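Local coordinates for ComZ (Thermus thermophilus, PDB 6QVI), which is a competence-associated pilin with a beta-solenoid domain that probably serves as a DNA receptor at the pilus tip during natural transformation, at residues 139-143 / 162-166; 212-216 / 268-273; 275-279 / 452-456; 410-414 / 435-441; 443-449 / 461-467. All coordinates share one frame. Numbering follows the deposited sequence.

Contact 1: residues 139-143 / 162-166; sequences IFAGA and VVGNP
Two backbone hydrogen bonds tie 139-143 to 162-166: Val-163 N donates to Ala-141 O at 3.1 Å with an N-H...O angle of 149°, and Gly-164 N reaches Gly-142 O at 3.4 Å, a weak bond. Ala-141 O also receives a CA-H...O contact from Val-162 CA at 3.6 Å. The segments run parallel in register, with CA-CA distances of 4.5 Å for Ala-141/Val-162, 5.4 Å for Gly-142/Val-163 and 5.3 Å for Ala-143/Gly-164; the first pair forms the one beta bridge, and the hydrogen bonds continue beyond it. Residues 139-141 are extended, and Gly-142 (phi/psi -95/-113) breaks the strand. Val-163 has phi/psi -87/-44 and Gly-164 91/-174, where a side chain would press on the preceding carbonyl. Ala-141 and Val-162 (chi1 t) share a sheet face, CB to CG2 4.0 Å. Phe-140 (chi1 t, chi2 107°) starts off sideways, but its ring swings in until CE2 lies 3.7 Å from Val-163 CG1, while Val-163 sits between rotamer wells (chi1 -9°). The Phe-140 ring also stacks on Tyr-161. Strands 139-141 and 160-162 are parallel neighbours in a sheet of the beta-solenoid. The contact thus joins two inner strands, held mainly by main-chain bonds, with the apolar pairs Ala-141/Val-162 and Phe-140/Val-163 packed beside them.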
# COMPACT_ATOMS: atom_id res chain seq x y z
N ILE A 139 -4.03 -3.43 8.24
CA ILE A 139 -3.81 -4.83 8.34
C ILE A 139 -4.28 -5.55 7.15
O ILE A 139 -5.41 -5.50 6.83
CB ILE A 139 -4.66 -5.40 9.45
CG1 ILE A 139 -4.12 -5.00 10.80
CG2 ILE A 139 -4.70 -6.90 9.40
CD1 ILE A 139 -4.96 -5.54 11.90
N PHE A 140 -3.39 -6.26 6.50
CA PHE A 140 -3.77 -7.04 5.37
C PHE A 140 -3.67 -8.44 5.85
O PHE A 140 -2.64 -8.86 6.23
CB PHE A 140 -2.78 -6.81 4.27
CG PHE A 140 -3.13 -7.51 3.03
CD1 PHE A 140 -3.59 -6.83 1.97
CD2 PHE A 140 -2.98 -8.84 2.93
CE1 PHE A 140 -3.91 -7.46 0.81
CE2 PHE A 140 -3.29 -9.49 1.79
CZ PHE A 140 -3.76 -8.80 0.72
N ALA A 141 -4.76 -9.19 5.84
CA ALA A 141 -4.73 -10.54 6.34
C ALA A 141 -4.78 -11.56 5.27
O ALA A 141 -5.40 -11.37 4.28
CB ALA A 141 -5.85 -10.77 7.29
N GLY A 142 -4.17 -12.70 5.51
CA GLY A 142 -4.11 -13.72 4.52
C GLY A 142 -5.09 -14.82 4.49
O GLY A 142 -6.23 -14.62 4.22
N ALA A 143 -4.63 -16.02 4.75
CA ALA A 143 -5.49 -17.17 4.65
C ALA A 143 -5.75 -17.96 5.89
O ALA A 143 -6.44 -18.94 5.79
CB ALA A 143 -4.97 -18.10 3.59
N VAL A 162 -8.88 -8.60 4.01
CA VAL A 162 -8.71 -9.97 4.33
C VAL A 162 -8.94 -10.74 3.06
O VAL A 162 -9.85 -10.43 2.35
CB VAL A 162 -9.75 -10.40 5.33
CG1 VAL A 162 -9.63 -11.87 5.61
CG2 VAL A 162 -9.59 -9.63 6.60
N VAL A 163 -8.12 -11.72 2.74
CA VAL A 163 -8.38 -12.45 1.52
C VAL A 163 -9.35 -13.60 1.68
O VAL A 163 -10.24 -13.73 0.89
CB VAL A 163 -7.12 -12.77 0.67
CG1 VAL A 163 -5.91 -12.07 1.18
CG2 VAL A 163 -6.88 -14.23 0.48
N GLY A 164 -9.22 -14.40 2.72
CA GLY A 164 -10.15 -15.49 2.90
C GLY A 164 -9.74 -16.79 2.27
O GLY A 164 -8.66 -16.90 1.76
N ASN A 165 -10.61 -17.78 2.30
CA ASN A 165 -10.32 -19.07 1.73
C ASN A 165 -11.20 -19.30 0.54
O ASN A 165 -12.34 -19.65 0.67
CB ASN A 165 -10.56 -20.15 2.76
CG ASN A 165 -10.45 -21.54 2.20
OD1 ASN A 165 -10.18 -21.74 1.03
ND2 ASN A 165 -10.67 -22.52 3.04
N PRO A 166 -10.63 -19.21 -0.65
CA PRO A 166 -11.37 -19.34 -1.89
C PRO A 166 -12.14 -20.60 -1.99
O PRO A 166 -13.11 -20.63 -2.73
CB PRO A 166 -10.28 -19.31 -2.93
CG PRO A 166 -9.12 -19.88 -2.24
CD PRO A 166 -9.19 -19.36 -0.85

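Contact 2: residues 212-216 / 268-273; sequences LRVQY and FDLSDP
Phe-268 (chi1 t, chi2 74°) points its CB toward 212-216 and lays one ring face on Gln-215: Gln-215 CB sits 3.6 Å from the centroid of the Phe-268 ring, 15° off the normal, a CH-pi contact, and Gln-215 CA is 3.3 Å from Phe-268 CD1. The nearest CA pair is Gln-215/Phe-268, 5.4 Å. Arg-213 and Val-214 are extended, on strand 212-214, and Gln-215 takes phi/psi -68/-41. Asp-269 (chi1 p) turns its carboxylate to Arg-213, whose side chain (chi1 m, chi2 t, chi3 -131°) bends to bring NH1 2.6 Å from OD2 and 2.9 Å from OD1 of Asp-269: a salt bridge whose OD1 arm is also a hydrogen bond. Leu-270 (m, t) places CD2 3.7 Å from Arg-213 NH1. The loop swings outward through Ser-271 and Asp-272 (phi 51°) before Pro-273 returns, its CG 3.7 Å from Gln-215 NE2. Arg-213 lies between Tyr-161 and Phe-238 of the adjoining coils, so an irregular loop here covers the parallel strands 160-162, 212-214 and 237-239 of the beta-solenoid.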
# COMPACT_ATOMS: atom_id res chain seq x y z
N LEU A 212 -13.05 -1.75 4.53
CA LEU A 212 -13.05 -3.16 4.89
C LEU A 212 -13.30 -3.98 3.64
O LEU A 212 -14.41 -3.97 3.11
CB LEU A 212 -14.11 -3.45 5.95
CG LEU A 212 -14.28 -4.86 6.51
CD1 LEU A 212 -12.97 -5.50 6.64
CD2 LEU A 212 -15.02 -4.85 7.85
N ARG A 213 -12.31 -4.74 3.19
CA ARG A 213 -12.46 -5.58 2.02
C ARG A 213 -12.18 -7.02 2.41
O ARG A 213 -11.17 -7.32 3.05
CB ARG A 213 -11.52 -5.16 0.88
CG ARG A 213 -11.80 -3.77 0.31
CD ARG A 213 -11.08 -3.53 -1.03
NE ARG A 213 -10.37 -2.25 -1.03
CZ ARG A 213 -10.60 -1.26 -1.87
NH1 ARG A 213 -11.53 -1.38 -2.81
NH2 ARG A 213 -9.89 -0.13 -1.79
N VAL A 214 -13.03 -7.90 1.95
CA VAL A 214 -12.85 -9.29 2.19
C VAL A 214 -13.13 -9.96 0.90
O VAL A 214 -14.24 -10.03 0.50
CB VAL A 214 -13.85 -9.79 3.20
CG1 VAL A 214 -13.88 -11.29 3.16
CG2 VAL A 214 -13.49 -9.31 4.56
N GLN A 215 -12.11 -10.45 0.25
CA GLN A 215 -12.30 -11.08 -1.02
C GLN A 215 -13.06 -12.37 -1.00
O GLN A 215 -13.84 -12.61 -1.88
CB GLN A 215 -10.99 -11.29 -1.71
CG GLN A 215 -11.11 -12.29 -2.82
CD GLN A 215 -9.85 -12.45 -3.60
OE1 GLN A 215 -8.79 -12.09 -3.15
NE2 GLN A 215 -9.96 -12.99 -4.79
N TYR A 216 -12.81 -13.25 -0.05
CA TYR A 216 -13.55 -14.49 -0.02
C TYR A 216 -14.15 -14.72 1.33
O TYR A 216 -13.44 -14.86 2.28
CB TYR A 216 -12.66 -15.68 -0.31
CG TYR A 216 -12.15 -15.77 -1.72
CD1 TYR A 216 -12.99 -15.93 -2.77
CD2 TYR A 216 -10.81 -15.73 -1.98
CE1 TYR A 216 -12.52 -16.01 -4.05
CE2 TYR A 216 -10.34 -15.81 -3.24
CZ TYR A 216 -11.19 -15.95 -4.28
OH TYR A 216 -10.70 -16.03 -5.54
N PHE A 268 -17.07 -7.72 -2.81
CA PHE A 268 -15.66 -7.41 -3.03
C PHE A 268 -15.55 -6.63 -4.33
O PHE A 268 -16.07 -7.06 -5.37
CB PHE A 268 -14.85 -8.69 -3.08
CG PHE A 268 -13.37 -8.49 -3.27
CD1 PHE A 268 -12.54 -8.03 -2.24
CD2 PHE A 268 -12.80 -8.81 -4.49
CE1 PHE A 268 -11.16 -7.92 -2.45
CE2 PHE A 268 -11.43 -8.66 -4.70
CZ PHE A 268 -10.62 -8.21 -3.70
N ASP A 269 -14.96 -5.44 -4.24
CA ASP A 269 -14.97 -4.44 -5.30
C ASP A 269 -13.66 -4.36 -6.08
O ASP A 269 -13.21 -3.27 -6.41
CB ASP A 269 -15.29 -3.08 -4.71
CG ASP A 269 -14.17 -2.58 -3.85
OD1 ASP A 269 -13.54 -3.40 -3.13
OD2 ASP A 269 -13.93 -1.37 -3.88
N LEU A 270 -13.01 -5.48 -6.39
CA LEU A 270 -11.74 -5.38 -7.09
C LEU A 270 -11.63 -6.47 -8.15
O LEU A 270 -11.93 -7.64 -7.90
CB LEU A 270 -10.55 -5.51 -6.15
CG LEU A 270 -10.20 -4.44 -5.11
CD1 LEU A 270 -8.97 -4.88 -4.23
CD2 LEU A 270 -9.99 -3.10 -5.74
N SER A 271 -11.19 -6.07 -9.32
CA SER A 271 -10.72 -6.96 -10.36
C SER A 271 -9.21 -7.02 -10.24
O SER A 271 -8.57 -6.07 -9.76
CB SER A 271 -11.15 -6.48 -11.74
OG SER A 271 -11.17 -5.06 -11.80
N ASP A 272 -8.64 -8.17 -10.59
CA ASP A 272 -7.22 -8.43 -10.44
C ASP A 272 -6.76 -8.10 -9.01
O ASP A 272 -5.88 -7.25 -8.81
CB ASP A 272 -6.41 -7.63 -11.46
CG ASP A 272 -6.95 -7.78 -12.87
OD1 ASP A 272 -6.41 -7.13 -13.80
OD2 ASP A 272 -7.94 -8.54 -13.06
N PRO A 273 -7.37 -8.71 -8.02
CA PRO A 273 -6.93 -8.40 -6.69
C PRO A 273 -5.75 -9.26 -6.40
O PRO A 273 -5.66 -10.36 -6.89
CB PRO A 273 -8.10 -8.86 -5.86
CG PRO A 273 -8.57 -10.05 -6.58
CD PRO A 273 -8.36 -9.79 -8.03

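Contact 3: residues 275-279 / 452-456; sequences PFPTL and VYAGG
Tyr-453 projects from strand 451-454, a rung of the beta-solenoid, toward the irregular chain 275-279 that runs over the outside of the coils. It buries more surface here than any other residue (88 Å²). With chi1 t and chi2 -94°, its ring is bordered by Phe-276, Pro-277 and Leu-279: CE2 lies 3.6 Å from Phe-276 CZ and 4.1 Å from Pro-277 CG, and CE1 is 4.0 Å from Leu-279 CD2. Phe-276 (chi1 t, chi2 69°) leaves its backbone sideways and brings its ring end in. The two aromatic planes differ by 26°, but they are slid so far apart that the rings barely overlap. The Phe-276 ring also presents its edge to Ala-454 O, 4.0 Å from CZ. Leu-279 (m, m) likewise curls its end toward the tyrosine, and Trp-294 of helix 294-301 meets the Tyr-453 ring edge-to-face. No strand pairing joins the segments; their nearest CA atoms, in Thr-278 and Gly-455, are 6.8 Å apart. After Ala-454 the chain turns a corner at Gly-455 (phi/psi -58/-29) and Gly-456. One polar link crosses the contact: Tyr-453 OH donates a weak hydrogen bond to Pro-277 O at 2.8 Å.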
# COMPACT_ATOMS: atom_id res chain seq x y z
N PRO A 275 -3.00 -11.47 -4.29
CA PRO A 275 -3.03 -12.56 -3.35
C PRO A 275 -2.10 -12.27 -2.20
O PRO A 275 -1.35 -11.34 -2.25
CB PRO A 275 -2.47 -13.69 -4.16
CG PRO A 275 -1.51 -13.03 -5.04
CD PRO A 275 -2.11 -11.73 -5.41
N PHE A 276 -2.16 -13.06 -1.15
CA PHE A 276 -1.30 -12.83 -0.03
C PHE A 276 0.08 -13.07 -0.54
O PHE A 276 0.35 -14.09 -1.12
CB PHE A 276 -1.64 -13.78 1.10
CG PHE A 276 -0.77 -13.62 2.29
CD1 PHE A 276 -0.84 -12.52 3.05
CD2 PHE A 276 0.11 -14.58 2.62
CE1 PHE A 276 -0.04 -12.36 4.12
CE2 PHE A 276 0.93 -14.43 3.68
CZ PHE A 276 0.85 -13.32 4.44
N PRO A 277 0.97 -12.12 -0.36
CA PRO A 277 2.31 -12.26 -0.87
C PRO A 277 3.09 -13.26 -0.08
O PRO A 277 3.10 -13.24 1.12
CB PRO A 277 2.88 -10.88 -0.73
CG PRO A 277 2.12 -10.27 0.36
CD PRO A 277 0.79 -10.88 0.39
N THR A 278 3.78 -14.14 -0.78
CA THR A 278 4.54 -15.20 -0.16
C THR A 278 5.94 -15.24 -0.75
O THR A 278 6.14 -14.94 -1.92
CB THR A 278 3.93 -16.60 -0.32
OG1 THR A 278 3.76 -16.88 -1.71
CG2 THR A 278 2.59 -16.69 0.38
N LEU A 279 6.90 -15.71 0.06
CA LEU A 279 8.29 -15.77 -0.37
C LEU A 279 8.46 -16.62 -1.63
O LEU A 279 9.37 -16.35 -2.42
CB LEU A 279 9.16 -16.33 0.76
CG LEU A 279 9.54 -15.43 1.94
CD1 LEU A 279 10.15 -14.14 1.44
CD2 LEU A 279 8.32 -15.14 2.77
N VAL A 452 5.58 -3.95 8.56
CA VAL A 452 5.93 -5.30 8.96
C VAL A 452 5.23 -6.34 8.08
O VAL A 452 4.02 -6.24 7.83
CB VAL A 452 5.54 -5.44 10.44
CG1 VAL A 452 5.23 -6.88 10.79
CG2 VAL A 452 6.63 -4.81 11.34
N TYR A 453 5.97 -7.38 7.69
CA TYR A 453 5.42 -8.57 7.04
C TYR A 453 5.76 -9.82 7.84
O TYR A 453 6.94 -10.13 8.07
CB TYR A 453 5.98 -8.79 5.63
CG TYR A 453 5.55 -10.10 5.01
CD1 TYR A 453 6.35 -11.22 5.11
CD2 TYR A 453 4.30 -10.26 4.42
CE1 TYR A 453 5.97 -12.43 4.58
CE2 TYR A 453 3.91 -11.47 3.87
CZ TYR A 453 4.77 -12.56 3.97
OH TYR A 453 4.47 -13.81 3.47
N ALA A 454 4.73 -10.61 8.15
CA ALA A 454 4.88 -11.90 8.79
C ALA A 454 4.21 -12.96 7.93
O ALA A 454 2.98 -13.00 7.83
CB ALA A 454 4.28 -11.90 10.20
N GLY A 455 5.02 -13.85 7.34
CA GLY A 455 4.47 -14.96 6.59
C GLY A 455 3.55 -15.84 7.42
O GLY A 455 2.57 -16.37 6.89
N GLY A 456 3.79 -15.92 8.73
CA GLY A 456 2.95 -16.73 9.58
C GLY A 456 1.92 -15.88 10.30
O GLY A 456 0.99 -15.38 9.65

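Contact 4: residues 410-414 / 435-441; sequences GGNLD and FVAEGDI
Leu-413 (chi1 t, chi2 p) packs its CD2 3.4 Å from Phe-435 CD1 and 3.9 Å from Ile-441 CD1, with its CB 4.2 Å from Ala-437 CB; it buries 108 Å², the most of any residue here. Phe-435 and Ile-441 both adopt chi1 m. Segment 435-441 wraps this leucine: it runs as a strand through 435-437, turns a corner at Glu-438 (-70/-22) and Gly-439 (-100/-126), and resumes beta geometry at Ile-441, which forms a parallel bridge with Leu-413 (CA-CA 4.9 Å). Asn-412 and Gly-439 approach at 4.8 Å between CA atoms. Three hydrogen bonds fix the corner. Gly-439 N donates to Gly-411 O (2.9 Å), Leu-413 N to Asp-440 O (3.0 Å), and Asp-440 N to the side-chain OD1 of Asn-412 (2.8 Å, 171°), which chi1 m sets over the turn. Leu-413 O adds a CA-H...O contact with Ile-441 CA at 3.4 Å. At Gly-411 (90/3) a CB would jam against the preceding carbonyl O and lie 3.5 Å from Gly-439 N; a CB on Gly-439 would lie only 2.5 Å from Asn-412 OD1. The Asp-440 carboxylate turns elsewhere, to Thr-457 N and Arg-459. Consecutive coils of a beta-solenoid stack like this at a corner. Apolar side chains fill the interior, and the side-chain carbonyl of Asn-412 supplies the acceptor for Asp-440 N where the chain bends.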
# COMPACT_ATOMS: atom_id res chain seq x y z
N GLY A 410 14.33 -21.14 11.55
CA GLY A 410 14.53 -19.71 11.49
C GLY A 410 13.29 -18.99 11.05
O GLY A 410 12.19 -19.55 10.97
N GLY A 411 13.50 -17.72 10.74
CA GLY A 411 12.46 -16.90 10.14
C GLY A 411 11.56 -16.16 11.10
O GLY A 411 10.62 -15.48 10.64
N ASN A 412 11.79 -16.25 12.41
CA ASN A 412 10.92 -15.59 13.37
C ASN A 412 11.59 -14.34 13.92
O ASN A 412 12.82 -14.22 13.94
CB ASN A 412 10.54 -16.52 14.52
CG ASN A 412 9.85 -17.77 14.02
OD1 ASN A 412 8.66 -17.76 13.69
ND2 ASN A 412 10.61 -18.87 13.95
N LEU A 413 10.76 -13.41 14.40
CA LEU A 413 11.20 -12.10 14.84
C LEU A 413 10.47 -11.76 16.14
O LEU A 413 9.27 -11.99 16.27
CB LEU A 413 10.86 -11.03 13.79
CG LEU A 413 11.12 -9.55 14.14
CD1 LEU A 413 12.54 -9.33 14.73
CD2 LEU A 413 10.77 -8.54 13.02
N ASP A 414 11.22 -11.20 17.09
CA ASP A 414 10.68 -10.78 18.38
C ASP A 414 11.17 -9.36 18.65
O ASP A 414 12.38 -9.11 18.61
CB ASP A 414 11.09 -11.74 19.51
CG ASP A 414 10.18 -13.00 19.59
OD1 ASP A 414 9.76 -13.51 18.53
OD2 ASP A 414 9.87 -13.47 20.71
N PHE A 435 10.38 -4.87 8.10
CA PHE A 435 10.71 -6.19 8.62
C PHE A 435 9.93 -7.24 7.85
O PHE A 435 8.69 -7.23 7.83
CB PHE A 435 10.40 -6.27 10.11
CG PHE A 435 11.33 -5.44 10.93
CD1 PHE A 435 12.47 -6.00 11.48
CD2 PHE A 435 11.09 -4.08 11.11
CE1 PHE A 435 13.34 -5.24 12.21
CE2 PHE A 435 11.96 -3.32 11.84
CZ PHE A 435 13.09 -3.90 12.40
N VAL A 436 10.66 -8.17 7.24
CA VAL A 436 10.07 -9.33 6.60
C VAL A 436 10.43 -10.51 7.48
O VAL A 436 11.61 -10.74 7.76
CB VAL A 436 10.56 -9.51 5.15
CG1 VAL A 436 9.95 -10.75 4.51
CG2 VAL A 436 10.22 -8.28 4.34
N ALA A 437 9.41 -11.23 7.94
CA ALA A 437 9.62 -12.46 8.70
C ALA A 437 8.80 -13.56 8.05
O ALA A 437 7.57 -13.48 8.01
CB ALA A 437 9.21 -12.27 10.17
N GLU A 438 9.48 -14.61 7.56
CA GLU A 438 8.75 -15.69 6.92
C GLU A 438 7.94 -16.48 7.94
O GLU A 438 6.94 -17.12 7.58
CB GLU A 438 9.72 -16.61 6.15
CG GLU A 438 9.11 -17.90 5.63
CD GLU A 438 10.02 -18.68 4.64
OE1 GLU A 438 9.49 -19.61 3.96
OE2 GLU A 438 11.23 -18.37 4.51
N GLY A 439 8.33 -16.41 9.21
CA GLY A 439 7.62 -17.12 10.25
C GLY A 439 6.70 -16.17 10.97
O GLY A 439 5.87 -15.50 10.33
N ASP A 440 6.81 -16.12 12.30
CA ASP A 440 5.95 -15.32 13.15
C ASP A 440 6.64 -14.05 13.64
O ASP A 440 7.87 -13.97 13.72
CB ASP A 440 5.50 -16.14 14.35
CG ASP A 440 4.61 -17.30 13.97
OD1 ASP A 440 4.32 -17.49 12.77
OD2 ASP A 440 4.21 -18.05 14.90
N ILE A 441 5.82 -13.07 14.04
CA ILE A 441 6.30 -11.85 14.68
C ILE A 441 5.56 -11.67 15.99
O ILE A 441 4.32 -11.66 16.02
CB ILE A 441 6.10 -10.59 13.81
CG1 ILE A 441 7.02 -10.62 12.61
CG2 ILE A 441 6.38 -9.32 14.66
CD1 ILE A 441 7.13 -9.31 12.00

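Contact 5: residues 443-449 / 461-467; sequences QRGQHVM and VKGNVLF
Successive coils of the beta-solenoid lie side by side here: strands 447-449 and 465-467 are parallel, their axes 4.9 Å apart at 15°, pairing His-447/Val-465, Val-448/Leu-466 and Met-449/Phe-467 (CA-CA 5.4, 5.2 and 4.6 Å). Gln-446 O accepts Val-465 N at 2.9 Å and, weakly, His-447 ND1 at 2.6 Å. Val-465 O takes two weak donors, Val-448 N at 3.5 Å and Gln-443 NE2 at 3.3 Å. Val-448 O receives Phe-467 N at 3.0 Å. Ahead of strand 465-467, a type II turn from Val-461 to Asn-464, with Gly-463 at phi 101°, is closed by Asn-464 N to Val-461 O (3.3 Å). It presents Asn-464 (chi1 m), second only to Phe-467 in surface buried on its segment. Arg-444 points away, its guanidinium paired with Asp-414. On the face of Val-448 and Leu-466, CG1 of the valine lies 3.4 Å from CD1 of the leucine; on the other, Met-449 CE is 4.2 Å from Phe-467 CB, and Tyr-191 meets the phenylalanine ring edge-to-face. Gly-445 O is doubly satisfied, by Asn-464 ND2 at 2.6 Å and by Gln-443 NE2 at 3.2 Å.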
# COMPACT_ATOMS: atom_id res chain seq x y z
N GLN A 443 5.39 -8.86 18.99
CA GLN A 443 5.75 -7.55 19.52
C GLN A 443 5.31 -7.44 20.98
O GLN A 443 4.10 -7.35 21.27
CB GLN A 443 5.13 -6.44 18.68
CG GLN A 443 5.08 -5.10 19.39
CD GLN A 443 4.30 -4.09 18.61
OE1 GLN A 443 4.01 -4.30 17.43
NE2 GLN A 443 3.98 -2.96 19.22
N ARG A 444 6.27 -7.38 21.90
CA ARG A 444 5.95 -7.04 23.28
C ARG A 444 6.41 -5.63 23.68
O ARG A 444 6.05 -5.17 24.78
CB ARG A 444 6.54 -8.07 24.27
CG ARG A 444 6.54 -9.54 23.80
CD ARG A 444 7.21 -10.53 24.78
NE ARG A 444 6.87 -11.92 24.45
CZ ARG A 444 7.49 -12.69 23.55
NH1 ARG A 444 8.51 -12.23 22.83
NH2 ARG A 444 7.05 -13.92 23.36
N GLY A 445 7.17 -4.93 22.82
CA GLY A 445 7.44 -3.52 23.03
C GLY A 445 6.20 -2.66 22.87
O GLY A 445 5.25 -3.01 22.16
N GLN A 446 6.17 -1.53 23.58
CA GLN A 446 4.91 -0.80 23.60
C GLN A 446 4.68 -0.05 22.30
O GLN A 446 3.55 0.04 21.83
CB GLN A 446 4.85 0.12 24.82
CG GLN A 446 4.22 -0.62 26.00
CD GLN A 446 3.44 0.23 26.99
OE1 GLN A 446 2.82 -0.32 27.90
NE2 GLN A 446 3.44 1.56 26.82
N HIS A 447 5.74 0.49 21.70
CA HIS A 447 5.62 1.29 20.49
C HIS A 447 6.70 0.83 19.52
O HIS A 447 7.89 0.91 19.82
CB HIS A 447 5.75 2.78 20.83
CG HIS A 447 4.72 3.26 21.82
ND1 HIS A 447 3.50 2.63 22.00
CD2 HIS A 447 4.75 4.28 22.71
CE1 HIS A 447 2.81 3.26 22.93
NE2 HIS A 447 3.54 4.26 23.38
N VAL A 448 6.29 0.33 18.35
CA VAL A 448 7.23 0.09 17.27
C VAL A 448 6.65 0.71 16.00
O VAL A 448 5.45 0.65 15.74
CB VAL A 448 7.53 -1.41 17.11
CG1 VAL A 448 6.28 -2.16 17.13
CG2 VAL A 448 8.25 -1.68 15.81
N MET A 449 7.52 1.35 15.23
CA MET A 449 7.10 2.16 14.10
C MET A 449 7.84 1.60 12.90
O MET A 449 9.02 1.91 12.67
CB MET A 449 7.37 3.63 14.39
CG MET A 449 7.44 4.55 13.21
SD MET A 449 7.57 6.27 13.80
CE MET A 449 6.01 6.51 14.63
N VAL A 461 0.65 -7.83 22.13
CA VAL A 461 0.09 -7.82 23.47
C VAL A 461 -0.87 -6.65 23.63
O VAL A 461 -0.67 -5.58 23.04
CB VAL A 461 1.24 -7.74 24.48
CG1 VAL A 461 1.88 -9.13 24.70
CG2 VAL A 461 2.29 -6.83 23.88
N LYS A 462 -1.94 -6.85 24.41
CA LYS A 462 -2.83 -5.75 24.76
C LYS A 462 -2.04 -4.53 25.22
O LYS A 462 -1.11 -4.65 26.01
CB LYS A 462 -3.77 -6.18 25.90
CG LYS A 462 -4.16 -7.65 25.93
CD LYS A 462 -4.71 -8.06 27.32
CE LYS A 462 -5.91 -9.03 27.22
NZ LYS A 462 -6.86 -8.94 28.35
N GLY A 463 -2.40 -3.36 24.72
CA GLY A 463 -1.81 -2.12 25.18
C GLY A 463 -0.74 -1.54 24.29
O GLY A 463 -0.44 -0.34 24.39
N ASN A 464 -0.14 -2.37 23.46
CA ASN A 464 0.94 -1.97 22.58
C ASN A 464 0.38 -1.60 21.23
O ASN A 464 -0.61 -2.18 20.78
CB ASN A 464 1.94 -3.13 22.49
CG ASN A 464 2.37 -3.59 23.88
OD1 ASN A 464 1.54 -4.02 24.67
ND2 ASN A 464 3.64 -3.55 24.16
N VAL A 465 1.00 -0.63 20.60
CA VAL A 465 0.52 -0.09 19.34
C VAL A 465 1.65 -0.17 18.31
O VAL A 465 2.82 0.07 18.62
CB VAL A 465 -0.05 1.34 19.52
CG1 VAL A 465 0.97 2.29 20.06
CG2 VAL A 465 -0.64 1.87 18.22
N LEU A 466 1.29 -0.56 17.10
CA LEU A 466 2.22 -0.63 15.99
C LEU A 466 1.81 0.40 14.96
O LEU A 466 0.65 0.43 14.54
CB LEU A 466 2.25 -2.02 15.36
CG LEU A 466 3.03 -2.11 14.07
CD1 LEU A 466 4.49 -1.73 14.29
CD2 LEU A 466 2.92 -3.51 13.66
N PHE A 467 2.75 1.26 14.60
CA PHE A 467 2.53 2.26 13.58
C PHE A 467 3.25 1.84 12.31
O PHE A 467 4.42 1.45 12.36
CB PHE A 467 3.02 3.63 14.03
CG PHE A 467 2.57 4.01 15.41
CD1 PHE A 467 1.55 4.93 15.58
CD2 PHE A 467 3.19 3.49 16.53
CE1 PHE A 467 1.14 5.31 16.86
CE2 PHE A 467 2.79 3.87 17.81
CZ PHE A 467 1.76 4.78 17.97

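In the fold
Beyond helix 12-40 and an antiparallel sheet that strand 517-529 later completes, the chain enters the solenoid and contact 1 closes a short loop, 18 residues between its segments. Contact 2 follows in series across 51 residues, returning 268-273 over the coil next door; Val-162 N to Arg-213 O, 2.8 Å, links the two contacts. The same connection runs on into 275-279, where contact 3 opens a span of 172 intervening residues that takes in helix 294-301 and contact 4. Contact 4, closing 20 residues, adjoins contact 3 through Gly-455 N and Ala-437 O, 2.7 Å apart. Contact 5, closing 11, crosses contact 3 and meets contact 4 at the Asp-414/Arg-444 salt bridge.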